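Phosphatidylserine synthase (Haemophilus influenzae, PDB 3HSI) is an enzyme of the phospholipase D superfamily, many of whose members pair two related domains around an active site. Local coordinates at residues A36-Q41 with S155-N160; R75-N80 with Y118-D123; N161-Q166 with R171-Q176. One frame throughout, in Å; residues are numbered along the deposited sequence.

Interaction 1 (A36-Q41 with S155-N160); sequences AEFKTQ and SGASIN
The far end of the F38 ring, on helix 35-48, reaches across to S155 and A157, in the segment where strand 151-155 runs on into a loop. The contact is van der Waals, with F38 and A157 its apolar pair. CE2 of F38 lies 3.5 Å from CB of A157, and CE1 of the same ring sits 4.0 Å from CB of S155, while CZ between them borders both CB atoms. Because CG of F38 stands anti to the backbone N (chi1 177°), the ring extends away from the helix, and one face has the S155 hydroxyl above it, displaced toward the rim. Y175 of strand 171-179 stacks with the same ring. Segment 155-160 falls within the phospholipase D active-site sequence motif, and the contact joins that segment to helix 35-48.

The polar bonds of S155 go elsewhere than to the helix. Its OG accepts from the backbone N of A157 (3.1 Å, 157° at the hydrogen), forming an ST turn; the same hydroxyl is hydrogen-bonded to R174 O, which ties the turn to the neighbouring strand.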
loop_
_atom_site.group_PDB
_atom_site.type_symbol
_atom_site.label_atom_id
_atom_site.label_comp_id
_atom_site.label_asym_id
_atom_site.label_seq_id
_atom_site.Cartn_x
_atom_site.Cartn_y
_atom_site.Cartn_z
ATOM N N ALA C 36 -11.529 -30.695 14.523
ATOM C CA ALA C 36 -11.158 -32.085 14.683
ATOM C C ALA C 36 -11.624 -32.901 13.488
ATOM O O ALA C 36 -10.852 -33.694 12.980
ATOM C CB ALA C 36 -11.709 -32.670 16.020
ATOM N N GLU C 37 -12.868 -32.696 13.041
ATOM C CA GLU C 37 -13.371 -33.287 11.783
ATOM C C GLU C 37 -12.506 -32.914 10.570
ATOM O O GLU C 37 -12.205 -33.747 9.711
ATOM C CB GLU C 37 -14.823 -32.853 11.501
ATOM C CG GLU C 37 -15.849 -33.558 12.337
ATOM C CD GLU C 37 -17.307 -33.235 11.970
ATOM O OE1 GLU C 37 -17.612 -32.699 10.863
ATOM O OE2 GLU C 37 -18.160 -33.551 12.830
ATOM N N PHE C 38 -12.119 -31.650 10.509
ATOM C CA PHE C 38 -11.272 -31.149 9.446
ATOM C C PHE C 38 -9.934 -31.904 9.384
ATOM O O PHE C 38 -9.527 -32.377 8.322
ATOM C CB PHE C 38 -11.053 -29.630 9.683
ATOM C CG PHE C 38 -10.129 -28.961 8.686
ATOM C CD1 PHE C 38 -10.358 -29.069 7.297
ATOM C CD2 PHE C 38 -9.078 -28.182 9.133
ATOM C CE1 PHE C 38 -9.498 -28.411 6.361
ATOM C CE2 PHE C 38 -8.210 -27.540 8.232
ATOM C CZ PHE C 38 -8.417 -27.640 6.844
ATOM N N LYS C 39 -9.248 -32.002 10.526
ATOM C CA LYS C 39 -8.069 -32.833 10.635
ATOM C C LYS C 39 -8.340 -34.272 10.168
ATOM O O LYS C 39 -7.577 -34.848 9.411
ATOM C CB LYS C 39 -7.560 -32.866 12.067
ATOM C CG LYS C 39 -6.275 -33.688 12.173
ATOM C CD LYS C 39 -5.712 -33.745 13.563
ATOM C CE LYS C 39 -4.538 -34.666 13.595
ATOM N NZ LYS C 39 -4.080 -34.882 15.000
ATOM N N THR C 40 -9.429 -34.859 10.624
ATOM C CA THR C 40 -9.731 -36.228 10.217
ATOM C C THR C 40 -9.933 -36.360 8.700
ATOM O O THR C 40 -9.410 -37.284 8.086
ATOM C CB THR C 40 -10.941 -36.701 10.980
ATOM O OG1 THR C 40 -10.696 -36.422 12.365
ATOM C CG2 THR C 40 -11.158 -38.222 10.789
ATOM N N GLN C 41 -10.680 -35.425 8.110
ATOM C CA GLN C 41 -10.885 -35.406 6.665
ATOM C C GLN C 41 -9.588 -35.255 5.860
ATOM O O GLN C 41 -9.346 -36.038 4.954
ATOM C CB GLN C 41 -11.929 -34.354 6.235
ATOM C CG GLN C 41 -13.369 -34.830 6.350
ATOM C CD GLN C 41 -13.580 -36.253 5.853
ATOM O OE1 GLN C 41 -13.252 -36.587 4.725
ATOM N NE2 GLN C 41 -14.106 -37.102 6.715
ATOM N N SER C 155 -11.331 -24.333 2.947
ATOM C CA SER C 155 -11.337 -23.762 4.283
ATOM C C SER C 155 -10.379 -22.588 4.395
ATOM O O SER C 155 -9.352 -22.535 3.698
ATOM C CB SER C 155 -10.899 -24.798 5.318
ATOM O OG SER C 155 -10.957 -24.218 6.600
ATOM N N GLY C 156 -10.686 -21.678 5.309
ATOM C CA GLY C 156 -9.768 -20.555 5.580
ATOM C C GLY C 156 -8.549 -20.987 6.404
ATOM O O GLY C 156 -7.627 -20.203 6.599
ATOM N N ALA C 157 -8.544 -22.249 6.861
ATOM C CA ALA C 157 -7.561 -22.755 7.852
ATOM C C ALA C 157 -6.197 -23.017 7.234
ATOM O O ALA C 157 -6.112 -23.509 6.103
ATOM C CB ALA C 157 -8.068 -24.040 8.481
ATOM N N SER C 158 -5.130 -22.704 7.967
ATOM C CA SER C 158 -3.778 -23.178 7.595
ATOM C C SER C 158 -3.493 -24.481 8.329
ATOM O O SER C 158 -4.389 -25.012 8.994
ATOM C CB SER C 158 -2.724 -22.160 7.968
ATOM O OG SER C 158 -2.833 -21.022 7.158
ATOM N N ILE C 159 -2.271 -25.007 8.188
ATOM C CA ILE C 159 -1.887 -26.252 8.853
ATOM C C ILE C 159 -0.987 -25.894 10.027
ATOM O O ILE C 159 0.167 -25.516 9.841
ATOM C CB ILE C 159 -1.130 -27.253 7.915
ATOM C CG1 ILE C 159 -1.895 -27.492 6.612
ATOM C CG2 ILE C 159 -0.829 -28.587 8.631
ATOM C CD1 ILE C 159 -3.085 -28.418 6.758
ATOM N N ASN C 160 -1.549 -25.984 11.228
ATOM C CA ASN C 160 -0.778 -25.935 12.488
ATOM C C ASN C 160 -1.637 -26.571 13.592
ATOM O O ASN C 160 -2.765 -26.978 13.318
ATOM C CB ASN C 160 -0.358 -24.491 12.845
ATOM C CG ASN C 160 -1.521 -23.634 13.233
ATOM O OD1 ASN C 160 -2.637 -24.122 13.371
ATOM N ND2 ASN C 160 -1.273 -22.335 13.422
#

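Interaction 2 (R75-N80 with Y118-D123)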
loop_
_atom_site.group_PDB
_atom_site.type_symbol
_atom_site.label_atom_id
_atom_site.label_comp_id
_atom_site.label_asym_id
_atom_site.label_seq_id
_atom_site.Cartn_x
_atom_site.Cartn_y
_atom_site.Cartn_z
ATOM N N ARG C 75 4.087 -40.758 3.258
ATOM C CA ARG C 75 3.684 -42.146 3.248
ATOM C C ARG C 75 2.963 -42.502 1.935
ATOM O O ARG C 75 3.303 -43.515 1.318
ATOM C CB ARG C 75 2.854 -42.467 4.493
ATOM C CG ARG C 75 2.275 -43.868 4.552
ATOM C CD ARG C 75 1.357 -43.965 5.779
ATOM N NE ARG C 75 0.396 -45.081 5.783
ATOM C CZ ARG C 75 -0.706 -45.162 5.028
ATOM N NH1 ARG C 75 -1.003 -44.219 4.125
ATOM N NH2 ARG C 75 -1.505 -46.221 5.158
ATOM N N VAL C 76 2.005 -41.676 1.490
ATOM C CA VAL C 76 1.270 -42.009 0.265
ATOM C C VAL C 76 2.157 -41.865 -0.954
ATOM O O VAL C 76 2.044 -42.649 -1.908
ATOM C CB VAL C 76 -0.066 -41.233 0.056
ATOM C CG1 VAL C 76 -1.077 -41.739 1.014
ATOM C CG2 VAL C 76 0.114 -39.712 0.149
ATOM N N LYS C 77 3.045 -40.870 -0.889
ATOM C CA LYS C 77 3.998 -40.580 -1.943
ATOM C C LYS C 77 5.033 -41.694 -2.086
ATOM O O LYS C 77 5.485 -41.978 -3.182
ATOM C CB LYS C 77 4.667 -39.241 -1.680
ATOM C CG LYS C 77 5.683 -38.858 -2.705
ATOM C CD LYS C 77 5.057 -38.544 -4.064
ATOM C CE LYS C 77 6.128 -38.593 -5.125
ATOM N NZ LYS C 77 5.603 -38.169 -6.448
ATOM N N GLN C 78 5.398 -42.334 -0.985
ATOM C CA GLN C 78 6.316 -43.443 -1.059
ATOM C C GLN C 78 5.642 -44.724 -1.604
ATOM O O GLN C 78 6.308 -45.534 -2.232
ATOM C CB GLN C 78 7.152 -43.639 0.236
ATOM C CG GLN C 78 6.457 -44.327 1.395
ATOM C CD GLN C 78 7.114 -44.057 2.763
ATOM O OE1 GLN C 78 8.132 -43.366 2.863
ATOM N NE2 GLN C 78 6.517 -44.606 3.823
ATOM N N GLU C 79 4.336 -44.854 -1.360
ATOM C CA GLU C 79 3.497 -45.922 -1.921
ATOM C C GLU C 79 3.153 -45.689 -3.409
ATOM O O GLU C 79 2.975 -46.647 -4.161
ATOM C CB GLU C 79 2.195 -46.058 -1.111
ATOM C CG GLU C 79 2.387 -46.260 0.393
ATOM C CD GLU C 79 1.097 -46.083 1.222
ATOM O OE1 GLU C 79 0.229 -45.258 0.852
ATOM O OE2 GLU C 79 0.958 -46.769 2.263
ATOM N N ASN C 80 3.056 -44.415 -3.816
ATOM C CA ASN C 80 2.631 -44.006 -5.181
ATOM C C ASN C 80 3.638 -43.003 -5.769
ATOM O O ASN C 80 3.438 -41.791 -5.647
ATOM C CB ASN C 80 1.230 -43.345 -5.164
ATOM C CG ASN C 80 0.148 -44.204 -4.465
ATOM O OD1 ASN C 80 -0.455 -45.091 -5.081
ATOM N ND2 ASN C 80 -0.102 -43.928 -3.181
ATOM N N TYR C 118 13.455 -37.958 4.826
ATOM C CA TYR C 118 12.691 -39.031 4.202
ATOM C C TYR C 118 13.421 -39.659 3.012
ATOM O O TYR C 118 13.292 -40.851 2.776
ATOM C CB TYR C 118 11.320 -38.516 3.755
ATOM C CG TYR C 118 10.280 -38.607 4.838
ATOM C CD1 TYR C 118 9.626 -39.811 5.094
ATOM C CD2 TYR C 118 9.959 -37.487 5.621
ATOM C CE1 TYR C 118 8.668 -39.906 6.091
ATOM C CE2 TYR C 118 8.999 -37.562 6.627
ATOM C CZ TYR C 118 8.361 -38.784 6.855
ATOM O OH TYR C 118 7.413 -38.876 7.844
ATOM N N GLN C 119 14.195 -38.841 2.295
ATOM C CA GLN C 119 14.810 -39.178 1.005
ATOM C C GLN C 119 14.012 -40.169 0.151
ATOM O O GLN C 119 14.399 -41.316 -0.042
ATOM C CB GLN C 119 16.288 -39.570 1.161
ATOM C CG GLN C 119 16.568 -40.830 1.935
ATOM C CD GLN C 119 18.036 -40.968 2.315
ATOM O OE1 GLN C 119 18.891 -40.174 1.892
ATOM N NE2 GLN C 119 18.335 -41.976 3.127
ATOM N N LEU C 120 12.874 -39.710 -0.343
ATOM C CA LEU C 120 12.097 -40.463 -1.328
ATOM C C LEU C 120 12.968 -40.755 -2.546
ATOM O O LEU C 120 13.770 -39.901 -2.946
ATOM C CB LEU C 120 10.884 -39.656 -1.784
ATOM C CG LEU C 120 9.815 -39.320 -0.747
ATOM C CD1 LEU C 120 9.045 -38.065 -1.186
ATOM C CD2 LEU C 120 8.873 -40.493 -0.523
ATOM N N PRO C 121 12.796 -41.945 -3.155
ATOM C CA PRO C 121 13.630 -42.303 -4.307
ATOM C C PRO C 121 13.416 -41.296 -5.433
ATOM O O PRO C 121 14.370 -40.836 -6.056
ATOM C CB PRO C 121 13.106 -43.694 -4.712
ATOM C CG PRO C 121 12.317 -44.194 -3.523
ATOM C CD PRO C 121 11.735 -42.944 -2.911
ATOM N N ASP C 122 12.155 -40.943 -5.650
ATOM C CA ASP C 122 11.767 -39.955 -6.624
ATOM C C ASP C 122 12.469 -38.648 -6.258
ATOM O O ASP C 122 13.379 -38.176 -6.990
ATOM C CB ASP C 122 10.252 -39.792 -6.593
ATOM N N ASP C 123 12.062 -38.092 -5.111
ATOM C CA ASP C 123 12.735 -36.950 -4.512
ATOM C C ASP C 123 12.367 -35.644 -5.228
ATOM O O ASP C 123 13.205 -34.802 -5.481
ATOM C CB ASP C 123 14.246 -37.221 -4.479
ATOM C CG ASP C 123 15.054 -36.050 -3.966
ATOM O OD1 ASP C 123 14.623 -35.362 -3.001
ATOM O OD2 ASP C 123 16.145 -35.837 -4.542
#
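L120 sets its two methyl groups against the last turn of helix 64-79, one on K77 and one on Q78. This is van der Waals contact: CD1 of L120 is 3.8 Å from CG of K77, and CD2 of L120 is 3.7 Å from CB of Q78, with the Q78 CA close behind. The leucine and lysine side chains cross at about a right angle. K77 bends at chi2 (68°), so its aliphatic part meets the leucine while NZ is carried to the carbonyl oxygens of L83 and P81 just beyond the helix.

The arrangement joins the C-terminal ends of two helices, 64-79 and 107-118, through the loop that leads into strand 127-130. Q119, with positive phi, is where the chain leaves helical geometry, and L120, directly after it, points toward helix 64-79.

The polar end of Q78 has only a remote approach across the contact: OE1 of Q78 is 4.5 Å from CD1 of Y118, oblique to a ring that stacks with Y74.

Interaction 3 (N161-Q166 with R171-Q176)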
loop_
_atom_site.group_PDB
_atom_site.type_symbol
_atom_site.label_atom_id
_atom_site.label_comp_id
_atom_site.label_asym_id
_atom_site.label_seq_id
_atom_site.Cartn_x
_atom_site.Cartn_y
_atom_site.Cartn_z
ATOM N N ASN C 161 -1.122 -26.625 14.817
ATOM C CA ASN C 161 -1.847 -27.222 15.954
ATOM C C ASN C 161 -3.259 -26.685 16.200
ATOM O O ASN C 161 -4.219 -27.458 16.359
ATOM C CB ASN C 161 -1.025 -27.096 17.257
ATOM C CG ASN C 161 0.239 -27.951 17.250
ATOM O OD1 ASN C 161 0.348 -28.934 16.518
ATOM N ND2 ASN C 161 1.215 -27.558 18.060
ATOM N N VAL C 162 -3.393 -25.365 16.283
ATOM C CA VAL C 162 -4.708 -24.824 16.615
ATOM C C VAL C 162 -5.782 -25.060 15.543
ATOM O O VAL C 162 -6.883 -25.492 15.869
ATOM C CB VAL C 162 -4.678 -23.370 17.233
ATOM C CG1 VAL C 162 -4.023 -23.436 18.618
ATOM C CG2 VAL C 162 -3.970 -22.353 16.322
ATOM N N TYR C 163 -5.429 -24.898 14.266
ATOM C CA TYR C 163 -6.406 -25.118 13.195
ATOM C C TYR C 163 -6.869 -26.572 13.111
ATOM O O TYR C 163 -7.993 -26.845 12.657
ATOM C CB TYR C 163 -5.854 -24.678 11.824
ATOM C CG TYR C 163 -5.858 -23.178 11.560
ATOM C CD1 TYR C 163 -4.669 -22.478 11.369
ATOM C CD2 TYR C 163 -7.058 -22.472 11.484
ATOM C CE1 TYR C 163 -4.675 -21.090 11.116
ATOM C CE2 TYR C 163 -7.084 -21.102 11.238
ATOM C CZ TYR C 163 -5.890 -20.415 11.035
ATOM O OH TYR C 163 -5.941 -19.049 10.794
ATOM N N LEU C 164 -6.023 -27.505 13.530
ATOM C CA LEU C 164 -6.379 -28.924 13.476
ATOM C C LEU C 164 -6.741 -29.530 14.847
ATOM O O LEU C 164 -6.946 -30.758 14.971
ATOM C CB LEU C 164 -5.232 -29.703 12.824
ATOM C CG LEU C 164 -5.221 -29.740 11.285
ATOM C CD1 LEU C 164 -5.409 -28.383 10.680
ATOM C CD2 LEU C 164 -3.932 -30.319 10.787
ATOM N N HIS C 165 -6.840 -28.658 15.864
ATOM C CA HIS C 165 -7.133 -29.074 17.229
ATOM C C HIS C 165 -6.198 -30.200 17.673
ATOM O O HIS C 165 -6.641 -31.241 18.146
ATOM C CB HIS C 165 -8.588 -29.534 17.335
ATOM C CG HIS C 165 -9.137 -29.448 18.714
ATOM N ND1 HIS C 165 -10.485 -29.478 18.978
ATOM C CD2 HIS C 165 -8.519 -29.309 19.914
ATOM C CE1 HIS C 165 -10.674 -29.377 20.284
ATOM N NE2 HIS C 165 -9.496 -29.265 20.873
ATOM N N GLN C 166 -4.896 -29.980 17.532
ATOM C CA GLN C 166 -3.921 -30.992 17.931
ATOM C C GLN C 166 -3.971 -31.346 19.425
ATOM O O GLN C 166 -3.856 -32.525 19.788
ATOM C CB GLN C 166 -2.504 -30.575 17.516
ATOM C CG GLN C 166 -1.462 -31.711 17.601
ATOM C CD GLN C 166 -1.672 -32.758 16.522
ATOM O OE1 GLN C 166 -2.548 -32.615 15.665
ATOM N NE2 GLN C 166 -0.868 -33.807 16.547
ATOM N N ARG C 171 -8.572 -23.174 16.882
ATOM C CA ARG C 171 -8.853 -21.948 16.168
ATOM C C ARG C 171 -9.953 -22.334 15.170
ATOM O O ARG C 171 -9.733 -23.188 14.290
ATOM C CB ARG C 171 -7.585 -21.484 15.446
ATOM C CG ARG C 171 -7.683 -20.136 14.761
ATOM C CD ARG C 171 -6.317 -19.576 14.575
ATOM N NE ARG C 171 -6.317 -18.347 13.796
ATOM C CZ ARG C 171 -6.737 -17.175 14.273
ATOM N NH1 ARG C 171 -7.207 -17.091 15.518
ATOM N NH2 ARG C 171 -6.671 -16.079 13.521
ATOM N N TYR C 172 -11.130 -21.732 15.346
ATOM C CA TYR C 172 -12.375 -22.124 14.661
ATOM C C TYR C 172 -12.410 -21.580 13.246
ATOM O O TYR C 172 -12.148 -20.388 13.014
ATOM C CB TYR C 172 -13.578 -21.618 15.459
ATOM C CG TYR C 172 -14.937 -22.267 15.205
ATOM C CD1 TYR C 172 -15.057 -23.611 14.820
ATOM C CD2 TYR C 172 -16.117 -21.530 15.415
ATOM C CE1 TYR C 172 -16.318 -24.205 14.624
ATOM C CE2 TYR C 172 -17.374 -22.099 15.229
ATOM C CZ TYR C 172 -17.468 -23.441 14.838
ATOM O OH TYR C 172 -18.708 -23.994 14.672
ATOM N N ASP C 173 -12.675 -22.460 12.286
ATOM C CA ASP C 173 -12.879 -22.016 10.921
ATOM C C ASP C 173 -14.104 -22.755 10.353
ATOM O O ASP C 173 -14.831 -23.476 11.098
ATOM C CB ASP C 173 -11.586 -22.260 10.083
ATOM C CG ASP C 173 -11.352 -21.187 9.006
ATOM O OD1 ASP C 173 -12.171 -21.101 8.083
ATOM O OD2 ASP C 173 -10.356 -20.432 9.064
ATOM N N ARG C 174 -14.342 -22.579 9.049
ATOM C CA ARG C 174 -15.366 -23.343 8.350
ATOM C C ARG C 174 -14.728 -24.276 7.357
ATOM O O ARG C 174 -13.656 -23.994 6.867
ATOM C CB ARG C 174 -16.306 -22.417 7.603
ATOM C CG ARG C 174 -17.269 -21.710 8.488
ATOM C CD ARG C 174 -18.039 -20.704 7.677
ATOM N NE ARG C 174 -19.032 -21.327 6.810
ATOM C CZ ARG C 174 -19.471 -20.792 5.672
ATOM N NH1 ARG C 174 -18.990 -19.634 5.240
ATOM N NH2 ARG C 174 -20.420 -21.398 4.980
ATOM N N TYR C 175 -15.379 -25.408 7.072
ATOM C CA TYR C 175 -14.755 -26.436 6.238
ATOM C C TYR C 175 -15.807 -27.043 5.343
ATOM O O TYR C 175 -16.830 -27.535 5.832
ATOM C CB TYR C 175 -14.115 -27.549 7.116
ATOM C CG TYR C 175 -13.582 -27.019 8.433
ATOM C CD1 TYR C 175 -12.276 -26.553 8.546
ATOM C CD2 TYR C 175 -14.410 -26.923 9.545
ATOM C CE1 TYR C 175 -11.793 -26.063 9.749
ATOM C CE2 TYR C 175 -13.943 -26.411 10.754
ATOM C CZ TYR C 175 -12.647 -25.974 10.849
ATOM O OH TYR C 175 -12.221 -25.450 12.047
ATOM N N GLN C 176 -15.563 -27.012 4.036
ATOM C CA GLN C 176 -16.487 -27.621 3.098
ATOM C C GLN C 176 -15.789 -28.633 2.217
ATOM O O GLN C 176 -14.756 -28.348 1.605
ATOM C CB GLN C 176 -17.188 -26.583 2.242
ATOM C CG GLN C 176 -18.101 -25.710 3.030
ATOM C CD GLN C 176 -17.352 -24.580 3.689
ATOM O OE1 GLN C 176 -16.298 -24.162 3.204
ATOM N NE2 GLN C 176 -17.878 -24.083 4.804
HETATM O O HOH W 1 -9.674 -24.808 12.226
#
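R171 lies alongside Y163, the two side chains pointing the same way, where a turn overlapping the phospholipase D active-site sequence motif meets strand 171-179. The turn is a type I beta turn from V162 to H165, and the strand belongs to one of the chain's two mixed sheets. R171 runs extended from CG to NE, with CG anti to the backbone N (chi1 -174°), which lays its methylene chain over one face of the tyrosine. Its CD sits 4.0 Å from the ring centroid, 25° off the normal, a CH-pi contact displaced toward the rim. The chain then continues past the phenol, and NE donates to Y163 OH at 3.1 Å. That oxygen is near the edge of the guanidinium, whose plane is turned 66° from the ring. Beyond it, NH2 forms a salt bridge with D312 and NH1 bonds to T362, so several partners fix the rotation of the group.

V162 packs its CG2 branch 3.8 Å from CB of R171. Its carbonyl oxygen takes two backbone donors from opposite faces, H165 N from within the turn and R171 N from the strand, the latter well above the carbonyl plane. On the other flank of Y163, CE2 is 4.0 Å from OD2 of D173, an oxygen hydrogen-bonded to H364 ND1.

A water bridges the two segments, donating to Y163 O and R171 O and accepting from Y175 OH; that hydroxyl oxygen in turn accepts from D173 N at 3.0 Å.

Overall arrangement
Interactions 1 and 3 are core contacts and close neighbours, their centres about 5 Å apart, and share one loop between strands 151-155 and 171-179. They touch directly, for instance through K39 NZ with Q166 OE1. Interaction 2 is only partly buried and lies toward the periphery, about 31 Å from the chain's centre to its own centre and with nearest atoms about 11 Å from interaction 1, although it falls within the stretch of chain between that contact's two segments. The chemistry differs: interactions 1 and 2 meet across their segments by van der Waals packing, whereas interaction 3 adds direct hydrogen bonds, a CH-pi contact and a bridging water.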